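Long-range contacts in 6-phosphogluconolactonase (Thermotoga maritima, PDB 1VL1), which hydrolyses 6-phosphogluconolactone to 6-phosphogluconate, the second step of the oxidative stage of the pentose phosphate pathway: residues R185-S190 / Y218-K223; L194-G199 / V227-K232. One frame throughout, in Å; residues are numbered along the deposited sequence.

Contact 1 (R185-S190 / Y218-K223); sequences RALNTS and YFVRGK
Leu-187, in the short helix 184-187, meets Val-220 through both methyl groups of the valine: CB of Leu-187 lies 3.9 Å from CG1 of Val-220, and CD1 of Leu-187 comes equally near CG2 of Val-220. The valine also packs on Val-193 and Phe-195 of strand 192-198 and on Leu-143 of strand 140-143, which sets this apolar patch against both strands. Asn-188 follows and reads the opposing backbone with its whole carboxamide. Its CG stands anti to the carbonyl carbon (chi1 -73°), and the amide end swings in closer to 218-223 than its CB. ND2 donates to Phe-219 O at 3.0 Å, the oxygen lying in the amide plane, while OD1 takes the N-H of Arg-221 at 2.9 Å, this donor standing 38° out of the carboxamide plane. Donating through ND2 and accepting through OD1, the amide is fixed in its rotation and in which way round it sits. A water donates to both Asn-188 O and Arg-221 O.

Residues 187-190 form a type I beta turn, which carries the chain from helix 184-187 toward strand 192-198 of the central sheet; the partner loop leads into the neighbouring parallel strand, 225-231. The hydroxyl of Thr-189 donates back to Ala-186 O and that of Ser-190 to Leu-187 O, tying both side chains to residues of the preceding helix. Thr-189 meets the other segment through its carbonyl, where O lies 3.0 Å from CE of Lys-223, the lysine chain running extended beyond CG; its NZ is hydrogen-bonded to Gln-137. Ser-190 O accepts the backbone N-H of Lys-223 at 2.8 Å, nearly straight at 166°, and also receives a CA-H...O contact from Gly-222.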
loop_
_atom_site.group_PDB
_atom_site.type_symbol
_atom_site.label_atom_id
_atom_site.label_comp_id
_atom_site.label_asym_id
_atom_site.label_seq_id
_atom_site.Cartn_x
_atom_site.Cartn_y
_atom_site.Cartn_z
ATOM N N ARG A 185 2.350 -6.811 11.087
ATOM C CA ARG A 185 3.650 -7.482 10.997
ATOM C C ARG A 185 4.311 -7.321 9.639
ATOM O O ARG A 185 5.491 -6.915 9.557
ATOM C CB ARG A 185 3.463 -8.957 11.339
ATOM C CG ARG A 185 4.653 -9.783 11.203
ATOM C CD ARG A 185 4.375 -11.154 11.794
ATOM N NE ARG A 185 5.340 -12.135 11.329
ATOM C CZ ARG A 185 5.082 -13.437 11.164
ATOM N NH1 ARG A 185 3.871 -13.943 11.431
ATOM N NH2 ARG A 185 6.048 -14.235 10.712
ATOM N N ALA A 186 3.543 -7.575 8.573
ATOM C CA ALA A 186 4.050 -7.528 7.200
ATOM C C ALA A 186 4.375 -6.069 6.840
ATOM O O ALA A 186 5.468 -5.744 6.343
ATOM C CB ALA A 186 3.042 -8.131 6.237
ATOM N N LEU A 187 3.431 -5.188 7.141
ATOM C CA LEU A 187 3.594 -3.759 6.761
ATOM C C LEU A 187 4.791 -3.153 7.470
ATOM O O LEU A 187 5.534 -2.341 6.909
ATOM C CB LEU A 187 2.295 -2.964 7.024
ATOM C CG LEU A 187 1.125 -3.305 6.069
ATOM C CD1 LEU A 187 -0.085 -2.562 6.511
ATOM C CD2 LEU A 187 1.490 -2.875 4.674
ATOM N N ASN A 188 4.958 -3.518 8.736
ATOM C CA ASN A 188 6.020 -2.972 9.555
ATOM C C ASN A 188 7.432 -3.507 9.263
ATOM O O ASN A 188 8.421 -3.043 9.829
ATOM C CB ASN A 188 5.595 -3.107 11.031
ATOM C CG ASN A 188 4.500 -2.127 11.435
ATOM O OD1 ASN A 188 4.183 -1.202 10.700
ATOM N ND2 ASN A 188 3.901 -2.354 12.597
ATOM N N THR A 189 7.578 -4.452 8.327
ATOM C CA THR A 189 8.905 -4.765 7.809
ATOM C C THR A 189 9.407 -3.722 6.811
ATOM O O THR A 189 10.590 -3.747 6.454
ATOM C CB THR A 189 8.984 -6.131 7.091
ATOM O OG1 THR A 189 8.164 -6.131 5.908
ATOM C CG2 THR A 189 8.450 -7.249 7.979
ATOM N N SER A 190 8.541 -2.813 6.384
ATOM C CA SER A 190 8.928 -1.801 5.409
ATOM C C SER A 190 9.892 -0.782 6.002
ATOM O O SER A 190 9.656 -0.250 7.083
ATOM C CB SER A 190 7.701 -1.078 4.915
ATOM O OG SER A 190 6.676 -1.892 4.386
ATOM N N TYR A 218 -2.482 4.083 13.019
ATOM C CA TYR A 218 -1.554 4.421 14.130
ATOM C C TYR A 218 -0.461 3.385 14.280
ATOM O O TYR A 218 0.637 3.732 14.663
ATOM C CB TYR A 218 -2.301 4.493 15.466
ATOM C CG TYR A 218 -1.454 4.777 16.663
ATOM C CD1 TYR A 218 -0.970 6.053 16.916
ATOM C CD2 TYR A 218 -1.136 3.749 17.563
ATOM C CE1 TYR A 218 -0.195 6.301 18.044
ATOM C CE2 TYR A 218 -0.425 3.991 18.695
ATOM C CZ TYR A 218 0.089 5.264 18.908
ATOM O OH TYR A 218 0.823 5.542 20.044
ATOM N N PHE A 219 -0.743 2.131 13.932
ATOM C CA PHE A 219 0.227 1.037 14.220
ATOM C C PHE A 219 1.173 0.700 13.111
ATOM O O PHE A 219 2.034 -0.174 13.298
ATOM C CB PHE A 219 -0.515 -0.223 14.681
ATOM C CG PHE A 219 -1.300 -0.018 15.940
ATOM C CD1 PHE A 219 -0.683 -0.044 17.190
ATOM C CD2 PHE A 219 -2.639 0.259 15.872
ATOM C CE1 PHE A 219 -1.387 0.198 18.335
ATOM C CE2 PHE A 219 -3.364 0.511 17.054
ATOM C CZ PHE A 219 -2.739 0.450 18.275
ATOM N N VAL A 220 1.066 1.381 11.974
ATOM C CA VAL A 220 1.879 1.063 10.809
ATOM C C VAL A 220 2.971 2.121 10.709
ATOM O O VAL A 220 2.711 3.326 10.519
ATOM C CB VAL A 220 1.078 0.983 9.478
ATOM C CG1 VAL A 220 2.003 0.644 8.353
ATOM C CG2 VAL A 220 0.078 -0.083 9.551
ATOM N N ARG A 221 4.204 1.670 10.883
ATOM C CA ARG A 221 5.369 2.538 10.903
ATOM C C ARG A 221 6.491 1.947 10.112
ATOM O O ARG A 221 6.718 0.721 10.156
ATOM C CB ARG A 221 5.846 2.744 12.317
ATOM C CG ARG A 221 4.823 3.268 13.279
ATOM C CD ARG A 221 4.405 4.707 13.064
ATOM N NE ARG A 221 3.309 5.032 14.011
ATOM C CZ ARG A 221 3.429 5.574 15.203
ATOM N NH1 ARG A 221 4.629 5.910 15.687
ATOM N NH2 ARG A 221 2.328 5.770 15.940
ATOM N N GLY A 222 7.251 2.794 9.422
ATOM C CA GLY A 222 8.451 2.348 8.743
ATOM C C GLY A 222 9.585 2.077 9.733
ATOM O O GLY A 222 9.675 2.685 10.789
ATOM N N LYS A 223 10.442 1.115 9.424
ATOM C CA LYS A 223 11.558 0.840 10.300
ATOM C C LYS A 223 12.544 2.010 10.367
ATOM O O LYS A 223 13.200 2.230 11.402
ATOM C CB LYS A 223 12.357 -0.344 9.805
ATOM C CG LYS A 223 11.681 -1.640 9.833
ATOM C CD LYS A 223 12.664 -2.629 9.202
ATOM C CE LYS A 223 12.088 -3.986 9.014
ATOM N NZ LYS A 223 13.063 -4.872 8.303
HETATM O O HOH W 1 8.333 -0.951 11.669
#

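Contact 2 (L194-G199 / V227-K232)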
loop_
_atom_site.group_PDB
_atom_site.type_symbol
_atom_site.label_atom_id
_atom_site.label_comp_id
_atom_site.label_asym_id
_atom_site.label_seq_id
_atom_site.Cartn_x
_atom_site.Cartn_y
_atom_site.Cartn_z
ATOM N N LEU A 194 4.918 5.386 3.519
ATOM C CA LEU A 194 4.347 6.650 3.048
ATOM C C LEU A 194 2.845 6.553 3.106
ATOM O O LEU A 194 2.254 5.642 2.524
ATOM C CB LEU A 194 4.747 6.912 1.593
ATOM C CG LEU A 194 6.237 6.785 1.258
ATOM C CD1 LEU A 194 6.525 7.302 -0.197
ATOM C CD2 LEU A 194 7.085 7.492 2.223
ATOM N N PHE A 195 2.185 7.506 3.756
ATOM C CA PHE A 195 0.723 7.587 3.727
ATOM C C PHE A 195 0.326 8.758 2.819
ATOM O O PHE A 195 0.887 9.831 2.934
ATOM C CB PHE A 195 0.149 7.884 5.134
ATOM C CG PHE A 195 0.166 6.684 6.047
ATOM C CD1 PHE A 195 -0.896 5.771 6.025
ATOM C CD2 PHE A 195 1.195 6.508 6.962
ATOM C CE1 PHE A 195 -0.894 4.675 6.852
ATOM C CE2 PHE A 195 1.163 5.407 7.811
ATOM C CZ PHE A 195 0.168 4.525 7.752
ATOM N N LEU A 196 -0.684 8.554 1.979
ATOM C CA LEU A 196 -1.156 9.575 1.043
ATOM C C LEU A 196 -2.603 9.855 1.371
ATOM O O LEU A 196 -3.440 8.972 1.170
ATOM C CB LEU A 196 -1.060 9.043 -0.381
ATOM C CG LEU A 196 0.252 9.046 -1.107
ATOM C CD1 LEU A 196 1.416 8.770 -0.303
ATOM C CD2 LEU A 196 0.157 8.232 -2.381
ATOM N N ILE A 197 -2.880 11.027 1.927
ATOM C CA ILE A 197 -4.211 11.378 2.394
ATOM C C ILE A 197 -4.552 12.775 1.956
ATOM O O ILE A 197 -3.656 13.633 1.824
ATOM C CB ILE A 197 -4.396 11.235 3.914
ATOM C CG1 ILE A 197 -3.429 12.139 4.736
ATOM C CG2 ILE A 197 -4.269 9.770 4.345
ATOM C CD1 ILE A 197 -3.986 12.343 6.119
ATOM N N ARG A 198 -5.847 13.039 1.774
ATOM C CA ARG A 198 -6.308 14.358 1.400
ATOM C C ARG A 198 -7.636 14.665 2.067
ATOM O O ARG A 198 -8.498 13.763 2.206
ATOM C CB ARG A 198 -6.463 14.502 -0.117
ATOM C CG ARG A 198 -5.175 14.296 -0.910
ATOM C CD ARG A 198 -5.390 14.314 -2.388
ATOM N NE ARG A 198 -5.441 15.661 -2.916
ATOM C CZ ARG A 198 -5.241 15.964 -4.207
ATOM N NH1 ARG A 198 -4.975 15.021 -5.110
ATOM N NH2 ARG A 198 -5.298 17.210 -4.588
ATOM N N GLY A 199 -7.797 15.918 2.473
ATOM C CA GLY A 199 -9.074 16.432 2.907
ATOM C C GLY A 199 -9.269 16.448 4.410
ATOM O O GLY A 199 -8.541 15.816 5.182
ATOM N N VAL A 227 6.225 8.679 6.729
ATOM C CA VAL A 227 5.964 9.970 6.106
ATOM C C VAL A 227 4.527 10.088 5.687
ATOM O O VAL A 227 4.003 9.207 5.005
ATOM C CB VAL A 227 6.821 10.125 4.843
ATOM C CG1 VAL A 227 6.520 11.499 4.212
ATOM C CG2 VAL A 227 8.350 9.982 5.152
ATOM N N TRP A 228 3.872 11.190 6.056
ATOM C CA TRP A 228 2.525 11.482 5.603
ATOM C C TRP A 228 2.610 12.636 4.571
ATOM O O TRP A 228 3.243 13.650 4.805
ATOM C CB TRP A 228 1.640 11.927 6.759
ATOM C CG TRP A 228 1.400 10.838 7.789
ATOM C CD1 TRP A 228 2.304 10.386 8.702
ATOM C CD2 TRP A 228 0.207 10.098 8.006
ATOM N NE1 TRP A 228 1.755 9.407 9.475
ATOM C CE2 TRP A 228 0.472 9.172 9.039
ATOM C CE3 TRP A 228 -1.044 10.094 7.423
ATOM C CZ2 TRP A 228 -0.488 8.316 9.536
ATOM C CZ3 TRP A 228 -2.001 9.228 7.923
ATOM C CH2 TRP A 228 -1.703 8.337 8.950
ATOM N N PHE A 229 1.916 12.460 3.447
ATOM C CA PHE A 229 1.743 13.533 2.484
ATOM C C PHE A 229 0.266 13.899 2.565
ATOM O O PHE A 229 -0.601 13.114 2.140
ATOM C CB PHE A 229 2.118 13.050 1.078
ATOM C CG PHE A 229 3.549 12.705 0.914
ATOM C CD1 PHE A 229 4.471 13.681 0.754
ATOM C CD2 PHE A 229 3.980 11.369 0.898
ATOM C CE1 PHE A 229 5.824 13.376 0.625
ATOM C CE2 PHE A 229 5.347 11.062 0.752
ATOM C CZ PHE A 229 6.247 12.045 0.590
ATOM N N VAL A 230 -0.016 15.067 3.118
ATOM C CA VAL A 230 -1.369 15.485 3.443
ATOM C C VAL A 230 -1.803 16.655 2.582
ATOM O O VAL A 230 -1.183 17.730 2.619
ATOM C CB VAL A 230 -1.447 15.906 4.887
ATOM C CG1 VAL A 230 -2.906 16.276 5.267
ATOM C CG2 VAL A 230 -0.873 14.798 5.772
ATOM N N GLY A 231 -2.843 16.422 1.776
ATOM C CA GLY A 231 -3.402 17.448 0.897
ATOM C C GLY A 231 -4.661 18.075 1.489
ATOM O O GLY A 231 -5.371 17.436 2.242
ATOM N N LYS A 232 -4.911 19.331 1.114
ATOM C CA LYS A 232 -6.114 20.132 1.477
ATOM C C LYS A 232 -5.926 21.069 2.692
ATOM O O LYS A 232 -4.821 21.598 2.967
ATOM C CB LYS A 232 -7.360 19.255 1.691
ATOM C CG LYS A 232 -8.196 18.952 0.442
ATOM C CD LYS A 232 -7.501 18.066 -0.571
ATOM C CE LYS A 232 -8.544 17.472 -1.543
ATOM N NZ LYS A 232 -8.025 16.386 -2.466
#
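Phe-195 and Trp-228 sit side by side on adjacent parallel strands of a beta-alpha-beta unit, in which helix 200-210 links strand 192-198 to strand 225-231. Five backbone hydrogen bonds join the strands, beginning with Phe-195 N to Val-227 O and ending with Gly-199 N to Gly-231 O.

Aromatic contact dominates one side of the sheet. The ring of Phe-195 stacks on the six-membered ring of Trp-228 with centroids 4.0 Å apart and planes at 15°, offset so that CD2 of Phe-195 lies over CE2 of Trp-228, while Phe-195 CB makes a CH-pi contact over the same indole face. Ile-197 CD1 lies 3.9 Å from Trp-228 CE3, and the indole also packs on Leu-206 and Ile-209 of helix 200-210. An alanine at Trp-228 would probably leave the Phe-195 ring without its stacking partner and open a gap beside Ile-197, Leu-206 and Ile-209.

Among apolar pairs, Ile-197 CG1 meets Val-230 CG2 at 3.8 Å on the same side of the sheet as Phe-195 and Trp-228. On the opposite side, Leu-194 CD2 packs against Val-227 CB, and Phe-229 receives Leu-194 CD1 at its ring edge and Leu-196 CD1 at Phe-229 CD2, 3.8 Å away.

Following the chain from the N terminus, helix 184-187 and the turn after it open contact 1, and strand 192-198 opens contact 2 a few residues on. The chain then passes through helix 200-210 to the loop 218-223, which closes contact 1, and strand 225-231 closes contact 2. The two loops therefore cross: each contact begins before the other has closed. Contact 1 ties together the segments that lead into the two strands, and contact 2 joins the strands themselves within the sheet. Their centres are about 17 Å apart, yet they touch where Val-220 O packs 3.7 Å from Phe-195 CE2.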